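Stringent starvation protein A homolog (PDB 3LYK) probably forms an equimolar complex with the RNA polymerase holoenzyme but not with the core enzyme, and belongs to the glutathione S-transferase superfamily. Local coordinates at residues R101-W106 / D154-P159; P108-A113 / K126-E131; P83-Y88 / K94-M99; K22-E27 / E73-R78. All coordinates share one frame; numbering follows the deposited sequence.

Contact 1. Residues R101-W106 / D154-P159; sequences RIEQDW and DCYVAP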
# COMPACT_ATOMS: atom_id res chain seq x y z
N ARG B 101 -7.10 -2.63 -6.26
CA ARG B 101 -8.50 -2.86 -6.55
C ARG B 101 -8.92 -4.32 -6.32
O ARG B 101 -10.03 -4.57 -5.81
CB ARG B 101 -8.83 -2.46 -7.98
CG ARG B 101 -8.81 -0.91 -8.20
CD ARG B 101 -9.05 -0.53 -9.63
NE ARG B 101 -10.21 -1.24 -10.16
CZ ARG B 101 -10.23 -1.91 -11.31
NH1 ARG B 101 -9.16 -1.92 -12.09
NH2 ARG B 101 -11.33 -2.57 -11.68
N ILE B 102 -8.06 -5.26 -6.69
CA ILE B 102 -8.31 -6.67 -6.37
C ILE B 102 -8.51 -6.84 -4.89
O ILE B 102 -9.54 -7.35 -4.45
CB ILE B 102 -7.22 -7.59 -6.95
CG1 ILE B 102 -7.36 -7.58 -8.46
CG2 ILE B 102 -7.33 -9.03 -6.35
CD1 ILE B 102 -6.11 -8.00 -9.21
N GLU B 103 -7.56 -6.34 -4.13
CA GLU B 103 -7.57 -6.41 -2.69
C GLU B 103 -8.80 -5.71 -2.08
O GLU B 103 -9.44 -6.25 -1.16
CB GLU B 103 -6.28 -5.79 -2.16
CG GLU B 103 -5.76 -6.41 -0.89
CD GLU B 103 -6.23 -5.67 0.33
OE1 GLU B 103 -6.46 -4.44 0.22
OE2 GLU B 103 -6.36 -6.30 1.41
N GLN B 104 -9.15 -4.54 -2.60
CA GLN B 104 -10.23 -3.74 -2.04
C GLN B 104 -11.61 -4.29 -2.37
O GLN B 104 -12.47 -4.38 -1.51
CB GLN B 104 -10.12 -2.29 -2.55
CG GLN B 104 -10.41 -1.29 -1.50
CD GLN B 104 -9.65 0.03 -1.75
OE1 GLN B 104 -8.60 0.29 -1.14
NE2 GLN B 104 -10.18 0.85 -2.65
N ASP B 105 -11.80 -4.65 -3.63
CA ASP B 105 -13.09 -5.08 -4.16
C ASP B 105 -13.36 -6.60 -3.98
O ASP B 105 -14.47 -6.99 -3.61
CB ASP B 105 -13.20 -4.76 -5.65
CG ASP B 105 -13.09 -3.25 -5.98
OD1 ASP B 105 -13.04 -2.92 -7.18
OD2 ASP B 105 -13.05 -2.41 -5.06
N TRP B 106 -12.37 -7.47 -4.29
CA TRP B 106 -12.62 -8.92 -4.25
C TRP B 106 -12.30 -9.59 -2.94
O TRP B 106 -13.09 -10.40 -2.47
CB TRP B 106 -11.90 -9.63 -5.38
CG TRP B 106 -12.39 -9.26 -6.73
CD1 TRP B 106 -13.56 -8.61 -7.04
CD2 TRP B 106 -11.75 -9.55 -7.97
NE1 TRP B 106 -13.67 -8.46 -8.40
CE2 TRP B 106 -12.58 -9.03 -8.99
CE3 TRP B 106 -10.57 -10.23 -8.32
CZ2 TRP B 106 -12.24 -9.14 -10.35
CZ3 TRP B 106 -10.24 -10.35 -9.66
CH2 TRP B 106 -11.07 -9.80 -10.66
N ASP B 154 -0.68 -11.41 -10.66
CA ASP B 154 -1.05 -12.84 -10.62
C ASP B 154 -0.88 -13.42 -9.21
O ASP B 154 -1.64 -14.30 -8.81
CB ASP B 154 -0.23 -13.60 -11.65
CG ASP B 154 -0.40 -13.03 -13.03
OD1 ASP B 154 -1.51 -13.15 -13.60
OD2 ASP B 154 0.56 -12.37 -13.53
N CYS B 155 0.09 -12.89 -8.44
CA CYS B 155 0.24 -13.26 -7.05
C CYS B 155 -0.94 -12.79 -6.20
O CYS B 155 -1.12 -13.29 -5.09
CB CYS B 155 1.57 -12.76 -6.47
SG CYS B 155 2.98 -13.47 -7.38
N TYR B 156 -1.73 -11.83 -6.71
CA TYR B 156 -2.97 -11.47 -6.02
C TYR B 156 -4.14 -12.33 -6.54
O TYR B 156 -4.99 -12.72 -5.77
CB TYR B 156 -3.33 -9.96 -6.22
CG TYR B 156 -2.64 -9.00 -5.26
CD1 TYR B 156 -1.26 -8.78 -5.35
CD2 TYR B 156 -3.36 -8.32 -4.27
CE1 TYR B 156 -0.61 -7.93 -4.48
CE2 TYR B 156 -2.69 -7.43 -3.37
CZ TYR B 156 -1.32 -7.25 -3.50
OH TYR B 156 -0.62 -6.42 -2.67
N VAL B 157 -4.21 -12.55 -7.84
CA VAL B 157 -5.35 -13.26 -8.41
C VAL B 157 -5.30 -14.79 -8.10
O VAL B 157 -6.31 -15.36 -7.65
CB VAL B 157 -5.51 -12.98 -9.94
CG1 VAL B 157 -6.70 -13.72 -10.51
CG2 VAL B 157 -5.69 -11.43 -10.19
N ALA B 158 -4.15 -15.44 -8.31
CA ALA B 158 -4.05 -16.90 -8.12
C ALA B 158 -4.46 -17.42 -6.72
O ALA B 158 -5.19 -18.37 -6.64
CB ALA B 158 -2.66 -17.46 -8.56
N PRO B 159 -4.00 -16.77 -5.61
CA PRO B 159 -4.43 -17.24 -4.31
C PRO B 159 -5.94 -17.16 -4.15
O PRO B 159 -6.53 -17.96 -3.41
CB PRO B 159 -3.74 -16.26 -3.34
CG PRO B 159 -2.48 -15.95 -4.04
CD PRO B 159 -2.94 -15.75 -5.48
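Ile102, Glu103, Tyr156 and Val157 form a buried, mainly apolar helix-helix contact in the all-helical C-terminal domain of the GST fold. The two short segments run in roughly the same direction, with axes 30° apart and 10.3 Å from each other at closest approach. Ile102 reaches across with two different methyl groups. Its CD1 meets CG2 of Val157 at 3.6 Å, and these two side chains cross at about a right angle. Its CG2 lies 4.1 Å from CB of Tyr156. The isoleucine has CG1 beside its backbone N (chi1 -69°), which directs CG2 and the CD1 arm to separate neighbours. Glu103 adds its aliphatic part. Its CG comes to the ring edge of Tyr156, near the ring plane, 4.1 Å from CE2. The chain then bends at chi2, and the carboxylate turns off to a hydrogen bond between OE2 and the hydroxyl of Tyr17. The Tyr156 ring therefore meets the methylenes of this glutamate rather than its charge. Around the contact, Tyr156 touches Gln20 of helix 16-27, and Val157 touches Phe145 of a loop. Trp106, one turn on from Ile102, packs on Leu132 of helix 118-134.

Contact 2. Residues P108-A113 / K126-E131; sequences PTLAKA and KQLKEE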
# COMPACT_ATOMS: atom_id res chain seq x y z
N PRO B 108 -12.55 -8.75 0.29
CA PRO B 108 -13.55 -8.80 1.39
C PRO B 108 -14.70 -9.73 1.11
O PRO B 108 -15.21 -10.34 2.03
CB PRO B 108 -14.06 -7.34 1.49
CG PRO B 108 -12.90 -6.49 0.94
CD PRO B 108 -12.32 -7.36 -0.18
N THR B 109 -15.10 -9.84 -0.15
CA THR B 109 -16.14 -10.77 -0.57
C THR B 109 -15.68 -12.23 -0.35
O THR B 109 -16.44 -13.07 0.17
CB THR B 109 -16.50 -10.54 -2.04
OG1 THR B 109 -16.74 -9.15 -2.23
CG2 THR B 109 -17.78 -11.33 -2.47
N LEU B 110 -14.42 -12.51 -0.68
CA LEU B 110 -13.84 -13.82 -0.39
C LEU B 110 -13.86 -14.11 1.09
O LEU B 110 -14.22 -15.20 1.49
CB LEU B 110 -12.39 -13.94 -0.95
CG LEU B 110 -11.67 -15.27 -0.72
CD1 LEU B 110 -12.44 -16.44 -1.39
CD2 LEU B 110 -10.19 -15.19 -1.17
N ALA B 111 -13.49 -13.13 1.93
CA ALA B 111 -13.54 -13.34 3.37
C ALA B 111 -14.97 -13.63 3.90
O ALA B 111 -15.16 -14.44 4.80
CB ALA B 111 -12.95 -12.16 4.11
N LYS B 112 -15.95 -12.93 3.34
CA LYS B 112 -17.38 -13.14 3.64
C LYS B 112 -17.74 -14.59 3.27
O LYS B 112 -18.41 -15.30 4.04
CB LYS B 112 -18.19 -12.15 2.79
CG LYS B 112 -19.62 -11.85 3.23
CD LYS B 112 -20.33 -10.92 2.21
CE LYS B 112 -21.75 -11.38 1.87
NZ LYS B 112 -22.10 -10.95 0.47
N ALA B 113 -17.25 -15.03 2.10
CA ALA B 113 -17.52 -16.38 1.59
C ALA B 113 -16.93 -17.48 2.47
O ALA B 113 -17.40 -18.59 2.45
CB ALA B 113 -17.05 -16.54 0.14
N LYS B 126 -21.67 -16.38 -5.25
CA LYS B 126 -22.32 -16.03 -6.52
C LYS B 126 -21.79 -14.70 -7.05
O LYS B 126 -21.56 -14.56 -8.26
CB LYS B 126 -23.85 -15.96 -6.37
CG LYS B 126 -24.58 -15.88 -7.73
CD LYS B 126 -25.95 -16.58 -7.68
CE LYS B 126 -26.98 -15.77 -6.88
NZ LYS B 126 -27.65 -14.80 -7.78
N GLN B 127 -21.60 -13.74 -6.15
CA GLN B 127 -21.08 -12.45 -6.54
C GLN B 127 -19.65 -12.55 -7.13
O GLN B 127 -19.38 -11.98 -8.19
CB GLN B 127 -21.12 -11.46 -5.36
CG GLN B 127 -21.13 -9.98 -5.81
CD GLN B 127 -20.45 -9.03 -4.80
OE1 GLN B 127 -20.73 -9.07 -3.61
NE2 GLN B 127 -19.56 -8.17 -5.29
N LEU B 128 -18.76 -13.28 -6.46
CA LEU B 128 -17.38 -13.47 -6.97
C LEU B 128 -17.35 -14.19 -8.30
O LEU B 128 -16.63 -13.81 -9.22
CB LEU B 128 -16.51 -14.21 -5.96
CG LEU B 128 -15.88 -13.30 -4.91
CD1 LEU B 128 -15.21 -14.13 -3.84
CD2 LEU B 128 -14.89 -12.29 -5.53
N LYS B 129 -18.17 -15.23 -8.38
CA LYS B 129 -18.37 -15.99 -9.61
C LYS B 129 -18.82 -15.10 -10.79
O LYS B 129 -18.21 -15.13 -11.87
CB LYS B 129 -19.37 -17.13 -9.37
CG LYS B 129 -19.39 -18.18 -10.45
CD LYS B 129 -20.16 -19.39 -10.02
CE LYS B 129 -19.92 -20.50 -11.00
NZ LYS B 129 -20.52 -21.75 -10.49
N GLU B 130 -19.87 -14.30 -10.58
CA GLU B 130 -20.33 -13.39 -11.64
C GLU B 130 -19.21 -12.43 -12.07
O GLU B 130 -18.91 -12.31 -13.27
CB GLU B 130 -21.55 -12.58 -11.20
CG GLU B 130 -22.86 -13.35 -11.12
CD GLU B 130 -24.02 -12.48 -10.59
OE1 GLU B 130 -25.00 -12.27 -11.35
OE2 GLU B 130 -23.93 -12.00 -9.43
N GLU B 131 -18.59 -11.77 -11.09
CA GLU B 131 -17.52 -10.81 -11.36
C GLU B 131 -16.33 -11.38 -12.13
O GLU B 131 -15.86 -10.77 -13.09
CB GLU B 131 -17.07 -10.14 -10.08
CG GLU B 131 -17.75 -8.79 -9.87
CD GLU B 131 -17.96 -8.45 -8.41
OE1 GLU B 131 -17.39 -9.13 -7.51
OE2 GLU B 131 -18.71 -7.48 -8.16
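The side-chain amide of Gln127 reaches Thr109 at its oxygen end and Glu131 at its nitrogen end. The motif is a roughly antiparallel helix hairpin of the GST C-terminal domain: helices 89-115 and 118-134 follow each other in the chain, and the segment axes make an angle of 141°. OE1 of Gln127 lies 3.9 Å from CG2 of Thr109, a van der Waals contact across the two helices. NE2 gives a hydrogen bond to OE2 of Glu131, one turn further along the same helix, at 3.1 Å and with an N-H...O angle of 160°. The acceptor lies close to the amide plane. The donor comes to the syn side of OE2, tilted somewhat out of the carboxylate plane. A second bond, from NE2 to OE1 of Glu131, is weak. Together they should limit rotation of the amide.

The apolar part centres on Leu128. It slides past Thr109 in the opposite direction, with its CG 3.7 Å from CG2 of Thr109. That methyl is anti to its own backbone N (chi1 -50° for OG1), which turns it to the other helix. OG1 instead makes a weak hydrogen bond to the carbonyl of Asp105. Lys163 and Leu164 of helix 152-165 touch Leu110, and Leu164 also touches Leu128. CD1 of Leu128 lies against the backbone of the first helix, 3.6 Å from N of Leu110 and 4.0 Å from CB of Leu110.

Contact 3. Residues P83-Y88 / K94-M99; sequences PLMQVY and KDRLLM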
# COMPACT_ATOMS: atom_id res chain seq x y z
N PRO B 83 11.83 -11.06 -13.08
CA PRO B 83 11.13 -9.81 -12.71
C PRO B 83 9.62 -10.07 -12.53
O PRO B 83 8.98 -10.71 -13.37
CB PRO B 83 11.43 -8.84 -13.90
CG PRO B 83 11.86 -9.80 -15.10
CD PRO B 83 12.49 -11.02 -14.42
N LEU B 84 9.06 -9.63 -11.41
CA LEU B 84 7.62 -9.77 -11.21
C LEU B 84 6.88 -8.44 -11.40
O LEU B 84 5.66 -8.34 -11.20
CB LEU B 84 7.36 -10.38 -9.82
CG LEU B 84 8.01 -11.76 -9.59
CD1 LEU B 84 7.67 -12.29 -8.19
CD2 LEU B 84 7.47 -12.76 -10.64
N MSE B 85 7.62 -7.39 -11.77
CA MSE B 85 7.00 -6.09 -12.19
C MSE B 85 7.68 -5.63 -13.44
O MSE B 85 8.80 -6.04 -13.72
CB MSE B 85 7.30 -5.06 -11.12
CG MSE B 85 6.72 -5.49 -9.85
SE MSE B 85 5.03 -4.57 -9.65
CE MSE B 85 6.12 -3.46 -8.52
N GLN B 86 7.04 -4.76 -14.19
CA GLN B 86 7.75 -4.25 -15.36
C GLN B 86 8.69 -3.19 -14.94
O GLN B 86 8.81 -2.85 -13.77
CB GLN B 86 6.77 -3.70 -16.35
CG GLN B 86 5.56 -4.54 -16.39
CD GLN B 86 4.90 -4.49 -17.71
OE1 GLN B 86 5.51 -4.12 -18.72
NE2 GLN B 86 3.64 -4.85 -17.74
N VAL B 87 9.35 -2.66 -15.94
CA VAL B 87 10.48 -1.77 -15.79
C VAL B 87 9.98 -0.31 -15.77
O VAL B 87 10.50 0.54 -15.03
CB VAL B 87 11.43 -2.06 -17.01
CG1 VAL B 87 12.64 -1.15 -17.05
CG2 VAL B 87 11.89 -3.57 -16.96
N TYR B 88 8.95 -0.04 -16.55
CA TYR B 88 8.57 1.32 -16.90
C TYR B 88 7.49 1.91 -15.96
O TYR B 88 6.61 1.20 -15.51
CB TYR B 88 8.17 1.38 -18.39
CG TYR B 88 9.38 1.14 -19.26
CD1 TYR B 88 10.33 2.15 -19.45
CD2 TYR B 88 9.64 -0.12 -19.82
CE1 TYR B 88 11.49 1.93 -20.19
CE2 TYR B 88 10.81 -0.36 -20.59
CZ TYR B 88 11.73 0.67 -20.78
OH TYR B 88 12.87 0.47 -21.54
N LYS B 94 -0.04 1.08 -13.24
CA LYS B 94 -1.27 0.32 -13.56
C LYS B 94 -1.34 -1.00 -12.80
O LYS B 94 -2.39 -1.33 -12.28
CB LYS B 94 -1.43 0.10 -15.06
CG LYS B 94 -1.46 1.43 -15.76
CD LYS B 94 -2.58 1.58 -16.75
CE LYS B 94 -1.99 1.68 -18.11
NZ LYS B 94 -0.81 0.81 -18.00
N ASP B 95 -0.22 -1.71 -12.68
CA ASP B 95 -0.21 -2.97 -11.90
C ASP B 95 -0.49 -2.74 -10.43
O ASP B 95 -1.21 -3.54 -9.79
CB ASP B 95 1.12 -3.69 -12.06
CG ASP B 95 1.24 -4.35 -13.42
OD1 ASP B 95 0.23 -4.36 -14.16
OD2 ASP B 95 2.33 -4.84 -13.75
N ARG B 96 0.09 -1.68 -9.88
CA ARG B 96 -0.18 -1.33 -8.49
C ARG B 96 -1.64 -1.02 -8.25
O ARG B 96 -2.22 -1.39 -7.20
CB ARG B 96 0.70 -0.15 -8.03
CG ARG B 96 2.18 -0.54 -7.74
CD ARG B 96 2.89 0.54 -6.98
NE ARG B 96 4.28 0.19 -6.76
CZ ARG B 96 5.31 0.73 -7.41
NH1 ARG B 96 5.10 1.69 -8.33
NH2 ARG B 96 6.55 0.35 -7.12
N LEU B 97 -2.24 -0.29 -9.19
CA LEU B 97 -3.64 0.12 -9.04
C LEU B 97 -4.57 -1.11 -9.14
O LEU B 97 -5.54 -1.26 -8.39
CB LEU B 97 -4.02 1.15 -10.09
CG LEU B 97 -5.33 1.88 -9.74
CD1 LEU B 97 -5.19 2.61 -8.43
CD2 LEU B 97 -5.78 2.85 -10.85
N LEU B 98 -4.23 -2.00 -10.08
CA LEU B 98 -4.93 -3.28 -10.25
C LEU B 98 -4.90 -4.11 -8.97
O LEU B 98 -5.92 -4.63 -8.53
CB LEU B 98 -4.26 -4.03 -11.39
CG LEU B 98 -4.98 -5.02 -12.28
CD1 LEU B 98 -6.44 -4.58 -12.46
CD2 LEU B 98 -4.26 -4.98 -13.61
N MSE B 99 -3.74 -4.16 -8.33
CA MSE B 99 -3.58 -4.89 -7.09
C MSE B 99 -4.43 -4.34 -5.99
O MSE B 99 -5.12 -5.09 -5.27
CB MSE B 99 -2.09 -4.93 -6.68
CG MSE B 99 -1.29 -5.96 -7.55
SE MSE B 99 0.62 -5.96 -7.10
CE MSE B 99 1.43 -4.74 -8.37
O HOH W 1 4.49 -3.90 -13.07
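Met85 and Met99, both selenomethionines, give the apolar part of this contact. It joins the linker between the thioredoxin-like and helical domains of the GST fold to helix 89-115. SE of Met85 lies 3.8 Å from CE of Met99. The Met85 chain is bent at chi2 (-98°) and chi3 (-100°), which carries SE and CE round to the helix.

The second kind of contact is between a methyl and a charged group. CE of Met85 is 4.1 Å from NH2 of Arg96, oblique to the guanidinium, and the two side chains cross at about a right angle. The charge has its own partners. NH2 forms salt bridges to Glu73 of the same chain and to Glu77 of the second subunit, so this arginine also belongs to the dimer interface.

The polar part runs through Asp95 and Gln86. The CG methylene of Gln86 is 4.2 Å from OD2 of Asp95, and the amide and carboxylate planes are 47° apart. OD1 of Asp95 accepts a hydrogen bond from ND2 of Asn147. One water links the segments: it accepts from N of Gln86 at 2.9 Å and donates to OD2 of Asp95 at 2.5 Å, a short distance for a water.

Contact 4. Residues K22-E27 / E73-R78; sequences KIVLAE and EYLDER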
# COMPACT_ATOMS: atom_id res chain seq x y z
N LYS B 22 4.49 -16.36 -0.12
CA LYS B 22 5.17 -17.66 -0.46
C LYS B 22 5.32 -17.85 -1.93
O LYS B 22 6.29 -18.41 -2.35
CB LYS B 22 4.45 -18.88 0.13
CG LYS B 22 4.40 -18.89 1.65
CD LYS B 22 3.46 -20.05 2.06
CE LYS B 22 3.56 -20.34 3.52
NZ LYS B 22 2.46 -21.30 3.85
N ILE B 23 4.39 -17.40 -2.74
CA ILE B 23 4.57 -17.54 -4.18
C ILE B 23 5.78 -16.70 -4.62
O ILE B 23 6.64 -17.15 -5.40
CB ILE B 23 3.33 -17.08 -4.91
CG1 ILE B 23 2.19 -18.04 -4.60
CG2 ILE B 23 3.61 -17.00 -6.44
CD1 ILE B 23 0.83 -17.52 -5.14
N VAL B 24 5.87 -15.48 -4.09
CA VAL B 24 7.03 -14.61 -4.48
C VAL B 24 8.35 -15.18 -4.02
O VAL B 24 9.32 -15.20 -4.79
CB VAL B 24 6.81 -13.14 -4.02
CG1 VAL B 24 8.04 -12.30 -4.30
CG2 VAL B 24 5.52 -12.58 -4.76
N LEU B 25 8.41 -15.68 -2.78
CA LEU B 25 9.64 -16.33 -2.29
C LEU B 25 10.08 -17.50 -3.20
O LEU B 25 11.28 -17.62 -3.47
CB LEU B 25 9.50 -16.81 -0.84
CG LEU B 25 9.47 -15.71 0.23
CD1 LEU B 25 8.80 -16.17 1.54
CD2 LEU B 25 10.87 -15.18 0.51
N ALA B 26 9.12 -18.29 -3.70
CA ALA B 26 9.42 -19.44 -4.53
C ALA B 26 9.80 -19.00 -5.94
O ALA B 26 10.72 -19.57 -6.50
CB ALA B 26 8.23 -20.42 -4.55
N GLU B 27 9.13 -17.98 -6.49
CA GLU B 27 9.54 -17.45 -7.77
C GLU B 27 11.00 -17.03 -7.75
O GLU B 27 11.72 -17.27 -8.71
CB GLU B 27 8.72 -16.22 -8.17
CG GLU B 27 7.39 -16.49 -8.82
CD GLU B 27 7.54 -17.12 -10.24
OE1 GLU B 27 8.40 -16.66 -11.03
OE2 GLU B 27 6.75 -18.04 -10.56
N GLU B 73 7.29 -6.28 -2.72
CA GLU B 73 8.12 -5.31 -3.43
C GLU B 73 9.55 -5.35 -2.95
O GLU B 73 10.44 -5.26 -3.76
CB GLU B 73 7.52 -3.89 -3.38
CG GLU B 73 6.28 -3.78 -4.34
CD GLU B 73 6.08 -2.35 -4.95
OE1 GLU B 73 7.09 -1.75 -5.44
OE2 GLU B 73 4.90 -1.87 -4.93
N TYR B 74 9.77 -5.50 -1.65
CA TYR B 74 11.13 -5.73 -1.17
C TYR B 74 11.82 -6.92 -1.86
O TYR B 74 13.01 -6.84 -2.27
CB TYR B 74 11.08 -5.95 0.35
CG TYR B 74 12.37 -6.52 0.94
CD1 TYR B 74 13.53 -5.73 1.04
CD2 TYR B 74 12.45 -7.86 1.38
CE1 TYR B 74 14.75 -6.25 1.56
CE2 TYR B 74 13.63 -8.37 1.88
CZ TYR B 74 14.77 -7.57 1.98
OH TYR B 74 15.94 -8.07 2.51
N LEU B 75 11.10 -8.03 -2.00
CA LEU B 75 11.73 -9.24 -2.59
C LEU B 75 12.00 -8.99 -4.08
O LEU B 75 13.07 -9.37 -4.58
CB LEU B 75 10.83 -10.46 -2.41
CG LEU B 75 10.71 -10.94 -0.98
CD1 LEU B 75 9.58 -11.98 -0.78
CD2 LEU B 75 12.06 -11.50 -0.43
N ASP B 76 11.05 -8.36 -4.79
CA ASP B 76 11.25 -8.08 -6.19
C ASP B 76 12.43 -7.12 -6.42
O ASP B 76 13.17 -7.28 -7.41
CB ASP B 76 9.99 -7.48 -6.84
CG ASP B 76 10.03 -7.55 -8.36
OD1 ASP B 76 10.22 -8.69 -8.92
OD2 ASP B 76 9.86 -6.48 -9.04
N GLU B 77 12.60 -6.12 -5.54
CA GLU B 77 13.75 -5.19 -5.63
C GLU B 77 15.07 -5.86 -5.21
O GLU B 77 16.10 -5.67 -5.85
CB GLU B 77 13.50 -3.89 -4.82
CG GLU B 77 12.31 -3.07 -5.37
CD GLU B 77 11.89 -1.86 -4.48
OE1 GLU B 77 12.51 -1.60 -3.41
OE2 GLU B 77 10.93 -1.17 -4.87
N ARG B 78 15.07 -6.62 -4.14
CA ARG B 78 16.32 -7.24 -3.73
C ARG B 78 16.78 -8.38 -4.67
O ARG B 78 17.97 -8.52 -4.95
CB ARG B 78 16.21 -7.78 -2.33
CG ARG B 78 17.54 -8.43 -1.85
CD ARG B 78 17.53 -8.57 -0.36
NE ARG B 78 18.63 -9.43 0.09
CZ ARG B 78 18.60 -10.20 1.19
NH1 ARG B 78 19.65 -10.96 1.50
NH2 ARG B 78 17.51 -10.25 1.98
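Val24, Leu25 and Leu75 belong to the thioredoxin-like N-terminal domain of the GST fold, where helices 16-27 and 68-78 pack side by side against the sheet. The contact is buried and wholly apolar. Leu75 is the shared residue: it points from helix 68-78 toward the other helix and meets two consecutive residues there.

Val24 comes from one side. Its CG1 is 3.8 Å from CB of Leu75 and 3.9 Å from CD1 of Leu75. CG1 is anti to the backbone N of Val24 (chi1 174°), and this places the methyl over the base and one branch of the leucine. Leu25 meets the branched end. Its CD2 lies 3.7 Å from CD1 of Leu75 and 4.0 Å from CD2 of Leu75, so one methyl of Leu25 touches both methyls of its partner. Both pairs approach at a slant.

Leu25 also packs on the sheet, touching Met7 and Leu9 of strand 3-11 and Val30 and Tyr32 of strand 30-36. It thus links the helix pair to the strands beneath. Helix 68-78 also takes part in the dimer: Glu77 forms a salt bridge with Arg92 of the second subunit.

A polar pair within helix 68-78 involves the residue just before Leu75. Arg78 has a salt bridge from NH2 to OD2 of Asp60. The same NH2 donates a hydrogen bond of 2.7 Å to OH of Tyr74, with an N-H...O angle of 133° and the hydroxyl tilted 29° out of the guanidinium plane.

Overall arrangement
Contacts 1, 2 and 3 all use helix 89-115, at different heights. The centres of contacts 2 and 3 are 24 Å apart, with contact 1 about 12 to 13 Å from each. Contact 2 lies inside the chain loop closed by contact 1, and CB of Trp106 meets CD2 of Leu128 at 4.0 Å. CE1 of Tyr156 meets SE of Met99 at 3.5 Å, joining contacts 1 and 3. Contact 4 lies in the thioredoxin-like domain. It touches contact 1 where SG of Cys155 is 3.7 Å from CG2 of Ile23. It joins contact 3 through N of Leu84 and OD1 of Asp76, probably hydrogen-bonded at 2.9 Å. Contacts 1, 3 and 4 also touch the second subunit.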